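Local coordinates for protein ParA (Salmonella enterica subsp. enterica serovar Newport str. SL317, PDB 3EZF) that probably couples ATP binding and hydrolysis to plasmid partition and, with ADP bound, probably regulates transcription through its DNA-binding domain, at residues 44-49 with 58-63; 50-55 with 141-146; 182-187 with 237-242. All coordinates share one frame; numbering follows the deposited sequence.

Interaction 1. Residues 44-49 with 58-63; sequences FTRNAV and RIVDQA. Unlike the reference sequence in segment 58-63: D61 (reference Glu). With SO4 (sulfate ion), chain F; SO4 (sulfate ion), chain H.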
loop_
_atom_site.group_PDB
_atom_site.type_symbol
_atom_site.label_atom_id
_atom_site.label_comp_id
_atom_site.label_asym_id
_atom_site.label_seq_id
_atom_site.Cartn_x
_atom_site.Cartn_y
_atom_site.Cartn_z
ATOM N N PHE A 44 -21.719 2.494 -30.311
ATOM C CA PHE A 44 -21.312 3.573 -31.193
ATOM C C PHE A 44 -22.418 3.831 -32.213
ATOM O O PHE A 44 -23.271 2.980 -32.460
ATOM C CB PHE A 44 -20.010 3.219 -31.920
ATOM C CG PHE A 44 -18.839 3.015 -31.008
ATOM C CD1 PHE A 44 -18.697 1.837 -30.282
ATOM C CD2 PHE A 44 -17.859 3.992 -30.886
ATOM C CE1 PHE A 44 -17.584 1.637 -29.443
ATOM C CE2 PHE A 44 -16.752 3.801 -30.057
ATOM C CZ PHE A 44 -16.615 2.623 -29.338
ATOM N N THR A 45 -22.420 5.026 -32.783
ATOM C CA THR A 45 -23.395 5.372 -33.803
ATOM C C THR A 45 -22.656 5.037 -35.077
ATOM O O THR A 45 -21.423 5.001 -35.077
ATOM C CB THR A 45 -23.673 6.871 -33.821
ATOM O OG1 THR A 45 -24.463 7.235 -32.690
ATOM C CG2 THR A 45 -24.402 7.249 -35.086
ATOM N N ARG A 46 -23.380 4.788 -36.162
ATOM C CA ARG A 46 -22.706 4.482 -37.418
ATOM C C ARG A 46 -21.628 5.493 -37.717
ATOM O O ARG A 46 -20.486 5.135 -37.966
ATOM C CB ARG A 46 -23.694 4.483 -38.549
ATOM C CG ARG A 46 -24.590 3.352 -38.406
ATOM C CD ARG A 46 -25.870 3.791 -38.772
ATOM N NE ARG A 46 -26.255 3.307 -40.096
ATOM C CZ ARG A 46 -27.399 3.639 -40.666
ATOM N NH1 ARG A 46 -28.177 4.452 -39.961
ATOM N NH2 ARG A 46 -27.766 3.193 -41.889
ATOM N N ASN A 47 -22.003 6.765 -37.682
ATOM C CA ASN A 47 -21.078 7.841 -37.969
ATOM C C ASN A 47 -19.861 7.734 -37.096
ATOM O O ASN A 47 -18.768 8.115 -37.497
ATOM C CB ASN A 47 -21.761 9.186 -37.751
ATOM C CG ASN A 47 -23.045 9.320 -38.563
ATOM O OD1 ASN A 47 -23.085 8.989 -39.749
ATOM N ND2 ASN A 47 -24.097 9.810 -37.926
ATOM N N ALA A 48 -20.048 7.217 -35.892
ATOM C CA ALA A 48 -18.932 7.052 -34.982
ATOM C C ALA A 48 -18.021 5.949 -35.514
ATOM O O ALA A 48 -16.811 6.151 -35.627
ATOM C CB ALA A 48 -19.440 6.703 -33.603
ATOM N N VAL A 49 -18.595 4.792 -35.852
ATOM C CA VAL A 49 -17.793 3.679 -36.371
ATOM C C VAL A 49 -17.068 4.092 -37.654
ATOM O O VAL A 49 -15.960 3.625 -37.933
ATOM C CB VAL A 49 -18.665 2.429 -36.676
ATOM C CG1 VAL A 49 -17.776 1.233 -36.996
ATOM C CG2 VAL A 49 -19.571 2.125 -35.498
ATOM N N ARG A 58 -19.119 4.674 -45.935
ATOM C CA ARG A 58 -19.426 3.796 -47.062
ATOM C C ARG A 58 -19.090 2.366 -46.668
ATOM O O ARG A 58 -19.857 1.448 -46.964
ATOM C CB ARG A 58 -18.621 4.211 -48.301
ATOM C CG ARG A 58 -19.001 3.494 -49.597
ATOM C CD ARG A 58 -18.277 2.168 -49.768
ATOM N NE ARG A 58 -16.833 2.347 -49.929
ATOM C CZ ARG A 58 -15.949 1.350 -49.986
ATOM N NH1 ARG A 58 -14.655 1.611 -50.137
ATOM N NH2 ARG A 58 -16.358 0.090 -49.882
ATOM N N ILE A 59 -17.952 2.185 -45.990
ATOM C CA ILE A 59 -17.511 0.857 -45.548
ATOM C C ILE A 59 -18.541 0.258 -44.586
ATOM O O ILE A 59 -19.037 -0.852 -44.794
ATOM C CB ILE A 59 -16.176 0.914 -44.770
ATOM C CG1 ILE A 59 -15.117 1.695 -45.556
ATOM C CG2 ILE A 59 -15.725 -0.508 -44.426
ATOM C CD1 ILE A 59 -14.533 0.972 -46.711
ATOM N N VAL A 60 -18.838 1.006 -43.529
ATOM C CA VAL A 60 -19.791 0.592 -42.511
ATOM C C VAL A 60 -21.147 0.218 -43.079
ATOM O O VAL A 60 -21.618 -0.900 -42.899
ATOM C CB VAL A 60 -19.978 1.715 -41.468
ATOM C CG1 VAL A 60 -21.190 1.436 -40.604
ATOM C CG2 VAL A 60 -18.717 1.837 -40.609
ATOM N N ASP A 61 -21.776 1.167 -43.756
ATOM C CA ASP A 61 -23.087 0.951 -44.353
ATOM C C ASP A 61 -23.099 -0.284 -45.258
ATOM O O ASP A 61 -24.118 -0.956 -45.400
ATOM C CB ASP A 61 -23.484 2.191 -45.151
ATOM C CG ASP A 61 -24.863 2.073 -45.777
ATOM O OD1 ASP A 61 -25.087 1.139 -46.576
ATOM O OD2 ASP A 61 -25.727 2.922 -45.475
ATOM N N GLN A 62 -21.957 -0.575 -45.868
ATOM C CA GLN A 62 -21.829 -1.711 -46.760
ATOM C C GLN A 62 -21.557 -2.958 -45.945
ATOM O O GLN A 62 -22.064 -4.028 -46.249
ATOM C CB GLN A 62 -20.686 -1.470 -47.735
ATOM C CG GLN A 62 -20.587 -2.479 -48.849
ATOM C CD GLN A 62 -19.308 -2.303 -49.648
ATOM O OE1 GLN A 62 -19.026 -1.215 -50.159
ATOM N NE2 GLN A 62 -18.522 -3.371 -49.757
ATOM N N ALA A 63 -20.742 -2.818 -44.909
ATOM C CA ALA A 63 -20.422 -3.943 -44.030
ATOM C C ALA A 63 -21.709 -4.429 -43.366
ATOM O O ALA A 63 -22.005 -5.623 -43.380
ATOM C CB ALA A 63 -19.427 -3.511 -42.963
HETATM S S SO4 F . -24.881 10.805 -34.948
HETATM O O1 SO4 F . -25.530 9.647 -35.585
HETATM O O2 SO4 F . -23.851 11.349 -35.847
HETATM O O3 SO4 F . -24.260 10.401 -33.673
HETATM O O4 SO4 F . -25.905 11.832 -34.694
HETATM S S SO4 H . -13.135 -1.600 -50.781
HETATM O O1 SO4 H . -14.439 -2.123 -51.237
HETATM O O2 SO4 H . -12.048 -2.437 -51.329
HETATM O O3 SO4 H . -13.090 -1.632 -49.306
HETATM O O4 SO4 H . -12.957 -0.211 -51.245
#
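R46 and D61 come together obliquely from two successive helices of a winged helix-turn-helix domain, guanidinium and carboxylate planes 25° apart. R46 NH2 and D61 OD2 remain 4.1 Å from each other, a distance at which opposite charges attract without forming a salt bridge. A second guanidinium, that of R58, is framed more fully. I59 CD1 lies 3.4 Å above one of its faces, displaced toward the rim, while the edge is given to polar partners. There R58 NH2 donates to Q62 OE1 at 3.0 Å, close to the guanidinium plane, and R58 NH1 reaches O4 of a sulfate at 2.7 Å. NH2 also bonds to that ion, which R99 holds as well, so the rotation of the arginine head is probably well fixed. At the start of helix 46-50, N47 ND2 bonds to O2 of another sulfate, 2.6 Å away, though the exact place of that ion is doubtful.

Beneath the charged pair the contact turns apolar. V49 CG1 meets V60 CG2 at 3.8 Å, the two side chains running at a slant to each other. With its chi1 of -171°, V49 holds CG1 anti to the backbone N, turned to the second helix, and the CB of R46 lies near V60 CG1.

Helix 46-50 and helix 57-69 thus pair as in a helix-turn-helix, and helix 89-98 covers their buried side, where V92 touches V49 and I95 touches A63. F44, just ahead of the first helix, is hydrogen-bonded through its backbone to L87 of strand 87-88.

Interaction 2. Residues 50-55 with 141-146; sequences AKLPKL and DLLRHD. With SO4 (sulfate ion), chain D.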
loop_
_atom_site.group_PDB
_atom_site.type_symbol
_atom_site.label_atom_id
_atom_site.label_comp_id
_atom_site.label_asym_id
_atom_site.label_seq_id
_atom_site.Cartn_x
_atom_site.Cartn_y
_atom_site.Cartn_z
ATOM N N ALA A 50 -17.699 4.977 -38.421
ATOM C CA ALA A 50 -17.127 5.452 -39.672
ATOM C C ALA A 50 -15.875 6.263 -39.372
ATOM O O ALA A 50 -14.887 6.181 -40.104
ATOM C CB ALA A 50 -18.141 6.294 -40.427
ATOM N N LYS A 51 -15.903 7.031 -38.286
ATOM C CA LYS A 51 -14.744 7.829 -37.920
ATOM C C LYS A 51 -13.586 6.968 -37.420
ATOM O O LYS A 51 -12.508 7.483 -37.139
ATOM C CB LYS A 51 -15.100 8.845 -36.845
ATOM C CG LYS A 51 -16.238 9.762 -37.223
ATOM C CD LYS A 51 -16.314 10.983 -36.312
ATOM C CE LYS A 51 -15.838 12.227 -37.057
ATOM N NZ LYS A 51 -16.037 13.486 -36.280
ATOM N N LEU A 52 -13.796 5.661 -37.304
ATOM C CA LEU A 52 -12.743 4.767 -36.834
ATOM C C LEU A 52 -11.760 4.397 -37.942
ATOM O O LEU A 52 -12.103 4.414 -39.118
ATOM C CB LEU A 52 -13.365 3.503 -36.237
ATOM C CG LEU A 52 -13.458 3.429 -34.706
ATOM C CD1 LEU A 52 -13.762 4.797 -34.111
ATOM C CD2 LEU A 52 -14.524 2.401 -34.314
ATOM N N PRO A 53 -10.518 4.054 -37.572
ATOM C CA PRO A 53 -9.466 3.678 -38.517
ATOM C C PRO A 53 -9.899 2.683 -39.583
ATOM O O PRO A 53 -10.693 1.794 -39.326
ATOM C CB PRO A 53 -8.381 3.095 -37.611
ATOM C CG PRO A 53 -8.527 3.889 -36.387
ATOM C CD PRO A 53 -10.026 3.928 -36.190
ATOM N N LYS A 54 -9.349 2.843 -40.777
ATOM C CA LYS A 54 -9.631 1.966 -41.900
ATOM C C LYS A 54 -11.115 1.812 -42.226
ATOM O O LYS A 54 -11.510 0.829 -42.857
ATOM C CB LYS A 54 -9.014 0.593 -41.630
ATOM C CG LYS A 54 -7.605 0.669 -41.075
ATOM C CD LYS A 54 -6.672 1.473 -41.987
ATOM C CE LYS A 54 -6.004 0.616 -43.048
ATOM N NZ LYS A 54 -4.948 -0.273 -42.462
ATOM N N LEU A 55 -11.930 2.777 -41.811
ATOM C CA LEU A 55 -13.369 2.707 -42.067
ATOM C C LEU A 55 -13.936 4.058 -42.502
ATOM O O LEU A 55 -13.316 5.105 -42.298
ATOM C CB LEU A 55 -14.120 2.226 -40.813
ATOM C CG LEU A 55 -13.714 0.899 -40.150
ATOM C CD1 LEU A 55 -14.600 0.671 -38.957
ATOM C CD2 LEU A 55 -13.810 -0.268 -41.109
ATOM N N ASP A 141 -8.925 3.578 -31.849
ATOM C CA ASP A 141 -8.162 2.999 -32.942
ATOM C C ASP A 141 -7.451 1.723 -32.583
ATOM O O ASP A 141 -6.425 1.409 -33.192
ATOM C CB ASP A 141 -7.105 3.971 -33.467
ATOM C CG ASP A 141 -7.202 5.325 -32.846
ATOM O OD1 ASP A 141 -8.323 5.883 -32.843
ATOM O OD2 ASP A 141 -6.150 5.825 -32.381
ATOM N N LEU A 142 -7.971 0.989 -31.606
ATOM C CA LEU A 142 -7.329 -0.252 -31.218
ATOM C C LEU A 142 -8.307 -1.394 -31.278
ATOM O O LEU A 142 -7.896 -2.546 -31.209
ATOM C CB LEU A 142 -6.735 -0.138 -29.816
ATOM C CG LEU A 142 -5.249 0.223 -29.634
ATOM C CD1 LEU A 142 -4.841 1.395 -30.493
ATOM C CD2 LEU A 142 -4.998 0.540 -28.162
ATOM N N LEU A 143 -9.594 -1.071 -31.414
ATOM C CA LEU A 143 -10.650 -2.087 -31.499
ATOM C C LEU A 143 -10.392 -3.077 -32.632
ATOM O O LEU A 143 -10.733 -4.253 -32.538
ATOM C CB LEU A 143 -12.023 -1.439 -31.702
ATOM C CG LEU A 143 -12.616 -0.512 -30.631
ATOM C CD1 LEU A 143 -14.000 -0.065 -31.077
ATOM C CD2 LEU A 143 -12.737 -1.218 -29.312
ATOM N N ARG A 144 -9.786 -2.596 -33.702
ATOM C CA ARG A 144 -9.457 -3.436 -34.848
ATOM C C ARG A 144 -8.499 -4.553 -34.463
ATOM O O ARG A 144 -8.242 -5.456 -35.257
ATOM C CB ARG A 144 -8.784 -2.589 -35.918
ATOM C CG ARG A 144 -7.666 -1.736 -35.346
ATOM C CD ARG A 144 -6.733 -1.261 -36.424
ATOM N NE ARG A 144 -6.083 -2.396 -37.068
ATOM C CZ ARG A 144 -5.138 -2.279 -37.987
ATOM N NH1 ARG A 144 -4.746 -1.061 -38.361
ATOM N NH2 ARG A 144 -4.597 -3.374 -38.518
ATOM N N HIS A 145 -7.946 -4.472 -33.257
ATOM C CA HIS A 145 -7.002 -5.478 -32.785
ATOM C C HIS A 145 -7.675 -6.610 -32.022
ATOM O O HIS A 145 -7.087 -7.665 -31.859
ATOM C CB HIS A 145 -5.934 -4.846 -31.887
ATOM C CG HIS A 145 -5.089 -3.818 -32.569
ATOM N ND1 HIS A 145 -4.354 -4.087 -33.702
ATOM C CD2 HIS A 145 -4.866 -2.510 -32.277
ATOM C CE1 HIS A 145 -3.715 -2.993 -34.084
ATOM N NE2 HIS A 145 -4.010 -2.025 -33.235
ATOM N N ASP A 146 -8.903 -6.393 -31.559
ATOM C CA ASP A 146 -9.621 -7.419 -30.806
ATOM C C ASP A 146 -8.657 -7.920 -29.735
ATOM O O ASP A 146 -8.485 -9.117 -29.554
ATOM C CB ASP A 146 -10.008 -8.581 -31.729
ATOM C CG ASP A 146 -11.153 -9.423 -31.174
ATOM O OD1 ASP A 146 -11.484 -9.275 -29.983
ATOM O OD2 ASP A 146 -11.718 -10.239 -31.935
HETATM S S SO4 D . -2.286 1.793 -41.001
HETATM O O1 SO4 D . -2.422 0.606 -41.872
HETATM O O2 SO4 D . -1.514 1.424 -39.801
HETATM O O3 SO4 D . -3.624 2.270 -40.603
HETATM O O4 SO4 D . -1.588 2.875 -41.727
#
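P53 and D141 make the closest approach between residues 50-55 and 141-146, a loop of the helix-turn-helix region and one of the nucleotide-binding domain, and the touch is carbon on carbon. P53 CG lies against D141 CB, and its neighbour on the ring, CD, comes within 3.9 Å of D141 CA; the proline ring and the aspartate side chain cross at about a right angle. L52 and L143 continue the apolar packing on the buried side, CD2 of the first meeting CD1 of the second at 4.1 Å, while Y96 and V92 of helix 89-98 pack against L52 and L143 respectively.

Backbone shape explains how P53 is presented. Residues 52-55 form a type II turn, with P53 at its second position and K54 at its third, where phi is positive (54°). The turn is closed by a weak bond from L55 N to L52 O, and the carbonyl of P53 is taken by the hydroxyl of Y96.

Charge forms the third element. K54, its chain bent at three successive torsions, gives NZ to O1 of a sulfate at 2.7 Å. K54 NZ and R144 NH1 come within 4.2 Å of each other beside this ion, whose O3 lies near the R144 guanidinium plane at its edge. R144 takes the crowded position, chi1 49°, with CG between the backbone N and the carbonyl carbon; this sets CG over the centre of the H145 ring, 4.1 Å above its plane. H145 is in turn stacked with F392.

The two domains therefore meet through dispersion at the turn, with a sulfate bound by K54, and R144 nearby, at the rim. That ion, likely from the crystallisation liquor, probably eases the closeness of two positive charges, which together may favour anions here.

Interaction 3. Residues 182-187 with 237-242; sequences LNNLDA and RRNIID. Unlike the reference sequence in segment 182-187: N184 (reference Asp). Unlike the reference sequence in segment 237-242: R238 (reference Lys), N239 (reference Lys), D242 (reference Glu).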
loop_
_atom_site.group_PDB
_atom_site.type_symbol
_atom_site.label_atom_id
_atom_site.label_comp_id
_atom_site.label_asym_id
_atom_site.label_seq_id
_atom_site.Cartn_x
_atom_site.Cartn_y
_atom_site.Cartn_z
ATOM N N LEU A 182 0.917 -23.041 -7.355
ATOM C CA LEU A 182 1.280 -24.182 -6.525
ATOM C C LEU A 182 0.467 -25.442 -6.831
ATOM O O LEU A 182 0.947 -26.559 -6.618
ATOM C CB LEU A 182 1.144 -23.813 -5.040
ATOM C CG LEU A 182 2.163 -22.796 -4.502
ATOM C CD1 LEU A 182 1.858 -22.448 -3.037
ATOM C CD2 LEU A 182 3.561 -23.384 -4.636
ATOM N N ASN A 183 -0.744 -25.270 -7.357
ATOM C CA ASN A 183 -1.600 -26.414 -7.648
ATOM C C ASN A 183 -1.390 -27.095 -8.994
ATOM O O ASN A 183 -2.210 -27.920 -9.400
ATOM C CB ASN A 183 -3.068 -26.024 -7.510
ATOM C CG ASN A 183 -3.383 -25.452 -6.155
ATOM O OD1 ASN A 183 -2.867 -25.918 -5.145
ATOM N ND2 ASN A 183 -4.245 -24.444 -6.122
ATOM N N ASN A 184 -0.303 -26.769 -9.683
ATOM C CA ASN A 184 -0.026 -27.384 -10.978
ATOM C C ASN A 184 -1.321 -27.646 -11.781
ATOM O O ASN A 184 -1.563 -28.768 -12.232
ATOM C CB ASN A 184 0.717 -28.699 -10.754
ATOM C CG ASN A 184 1.523 -29.125 -11.955
ATOM O OD1 ASN A 184 1.263 -28.698 -13.073
ATOM N ND2 ASN A 184 2.509 -29.982 -11.731
ATOM N N LEU A 185 -2.150 -26.612 -11.943
ATOM C CA LEU A 185 -3.406 -26.719 -12.686
ATOM C C LEU A 185 -3.167 -26.909 -14.172
ATOM O O LEU A 185 -2.040 -26.773 -14.655
ATOM C CB LEU A 185 -4.252 -25.472 -12.487
ATOM C CG LEU A 185 -4.537 -25.091 -11.039
ATOM C CD1 LEU A 185 -5.581 -23.965 -11.025
ATOM C CD2 LEU A 185 -5.033 -26.306 -10.273
ATOM N N ASP A 186 -4.249 -27.200 -14.888
ATOM C CA ASP A 186 -4.213 -27.443 -16.331
ATOM C C ASP A 186 -4.844 -26.281 -17.084
ATOM O O ASP A 186 -5.586 -25.483 -16.508
ATOM C CB ASP A 186 -4.977 -28.730 -16.644
ATOM C CG ASP A 186 -6.385 -28.719 -16.051
ATOM O OD1 ASP A 186 -7.351 -28.384 -16.772
ATOM O OD2 ASP A 186 -6.526 -29.024 -14.847
ATOM N N ALA A 187 -4.568 -26.201 -18.379
ATOM C CA ALA A 187 -5.100 -25.120 -19.196
ATOM C C ALA A 187 -6.594 -24.862 -19.000
ATOM O O ALA A 187 -7.028 -23.722 -18.846
ATOM C CB ALA A 187 -4.805 -25.398 -20.657
ATOM N N ARG A 237 5.873 -18.817 -15.143
ATOM C CA ARG A 237 5.905 -19.038 -16.585
ATOM C C ARG A 237 5.419 -20.427 -16.951
ATOM O O ARG A 237 4.798 -20.615 -17.985
ATOM C CB ARG A 237 7.330 -18.861 -17.138
ATOM C CG ARG A 237 7.498 -17.830 -18.281
ATOM C CD ARG A 237 6.849 -18.173 -19.634
ATOM N NE ARG A 237 6.728 -16.945 -20.438
ATOM C CZ ARG A 237 6.390 -16.872 -21.730
ATOM N NH1 ARG A 237 6.125 -17.964 -22.439
ATOM N NH2 ARG A 237 6.309 -15.686 -22.320
ATOM N N ARG A 238 5.695 -21.403 -16.103
ATOM C CA ARG A 238 5.309 -22.764 -16.407
ATOM C C ARG A 238 3.911 -23.211 -15.996
ATOM O O ARG A 238 3.268 -23.945 -16.732
ATOM C CB ARG A 238 6.319 -23.730 -15.792
ATOM C CG ARG A 238 6.494 -24.996 -16.600
ATOM C CD ARG A 238 6.872 -26.187 -15.727
ATOM N NE ARG A 238 5.755 -26.626 -14.891
ATOM C CZ ARG A 238 5.473 -27.903 -14.643
ATOM N NH1 ARG A 238 6.231 -28.862 -15.168
ATOM N NH2 ARG A 238 4.431 -28.225 -13.879
ATOM N N ASN A 239 3.432 -22.778 -14.836
ATOM C CA ASN A 239 2.134 -23.233 -14.356
ATOM C C ASN A 239 0.917 -22.369 -14.665
ATOM O O ASN A 239 -0.215 -22.793 -14.440
ATOM C CB ASN A 239 2.227 -23.516 -12.847
ATOM C CG ASN A 239 3.171 -24.665 -12.527
ATOM O OD1 ASN A 239 3.464 -24.933 -11.365
ATOM N ND2 ASN A 239 3.648 -25.348 -13.560
ATOM N N ILE A 240 1.137 -21.163 -15.169
ATOM C CA ILE A 240 0.013 -20.307 -15.520
ATOM C C ILE A 240 0.163 -19.724 -16.917
ATOM O O ILE A 240 -0.618 -20.043 -17.811
ATOM C CB ILE A 240 -0.187 -19.132 -14.508
ATOM C CG1 ILE A 240 -0.651 -19.687 -13.148
ATOM C CG2 ILE A 240 -1.221 -18.130 -15.073
ATOM C CD1 ILE A 240 -0.873 -18.655 -12.072
ATOM N N ILE A 241 1.187 -18.890 -17.091
ATOM C CA ILE A 241 1.462 -18.205 -18.355
ATOM C C ILE A 241 1.558 -19.113 -19.559
ATOM O O ILE A 241 0.804 -18.943 -20.515
ATOM C CB ILE A 241 2.750 -17.326 -18.254
ATOM C CG1 ILE A 241 2.435 -16.054 -17.453
ATOM C CG2 ILE A 241 3.253 -16.943 -19.640
ATOM C CD1 ILE A 241 3.620 -15.165 -17.194
ATOM N N ASP A 242 2.474 -20.074 -19.533
ATOM C CA ASP A 242 2.601 -20.984 -20.669
ATOM C C ASP A 242 1.352 -21.850 -20.842
ATOM O O ASP A 242 1.101 -22.355 -21.927
ATOM C CB ASP A 242 3.843 -21.877 -20.534
ATOM C CG ASP A 242 5.057 -21.309 -21.264
ATOM O OD1 ASP A 242 4.877 -20.367 -22.066
ATOM O OD2 ASP A 242 6.189 -21.806 -21.055
#
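N184 and R238 meet at the edge of a P-loop NTPase domain, where the loop joining helix 177-182 to helix 187-194 passes helix 235-241. The polar contact is between flat groups: R238 NH2 stands 3.6 Å from N184 CG, with the amide in line with the edge of the guanidinium, although the amide and guanidinium planes are turned 59° against each other. N183 is the first residue to leave helical geometry, and N184 follows with a positive phi and an extended side chain, chi1 -157°. The amide of N239 also lies at the guanidinium edge, its plane 17° from that of N184.

Packing is slight beyond this. L185 lends the contact mainly its backbone, its O being 4.4 Å from N239 O, while its side chain rests on A180 and E175. Just past it, D186 sits at the N-cap of helix 187-194 and caps a backbone N, and its OD2 is also hydrogen-bonded to T189 OG1.

Ionic and backbone bonds shape the other segment. R237 NH1 forms a salt bridge with D242 OD1 at 2.7 Å, while I241 CG2 lies over one face of the R237 guanidinium. The same two residues close a wider, pi-type turn: D242 N donates to R237 O at 2.8 Å.

Interactions 1 and 2 belong together: they share the helix-turn-helix region, their centres are 11 Å apart, and they touch where V49 O meets L55 CD1 at 3.4 Å and where F44 CZ approaches L143 CD1. Interaction 1 is internal to that domain, whereas interaction 2 joins it to the nucleotide-binding domain; both combine a buried apolar pair with charged groups and bound sulfate at the outside. Interaction 3 lies about 34 Å from interaction 2, centre to centre, wholly within the nucleotide-binding domain. Largely a surface contact, it relies on amides and a guanidinium, with N239 alone buried among its touching residues and no apolar pair joining its segments.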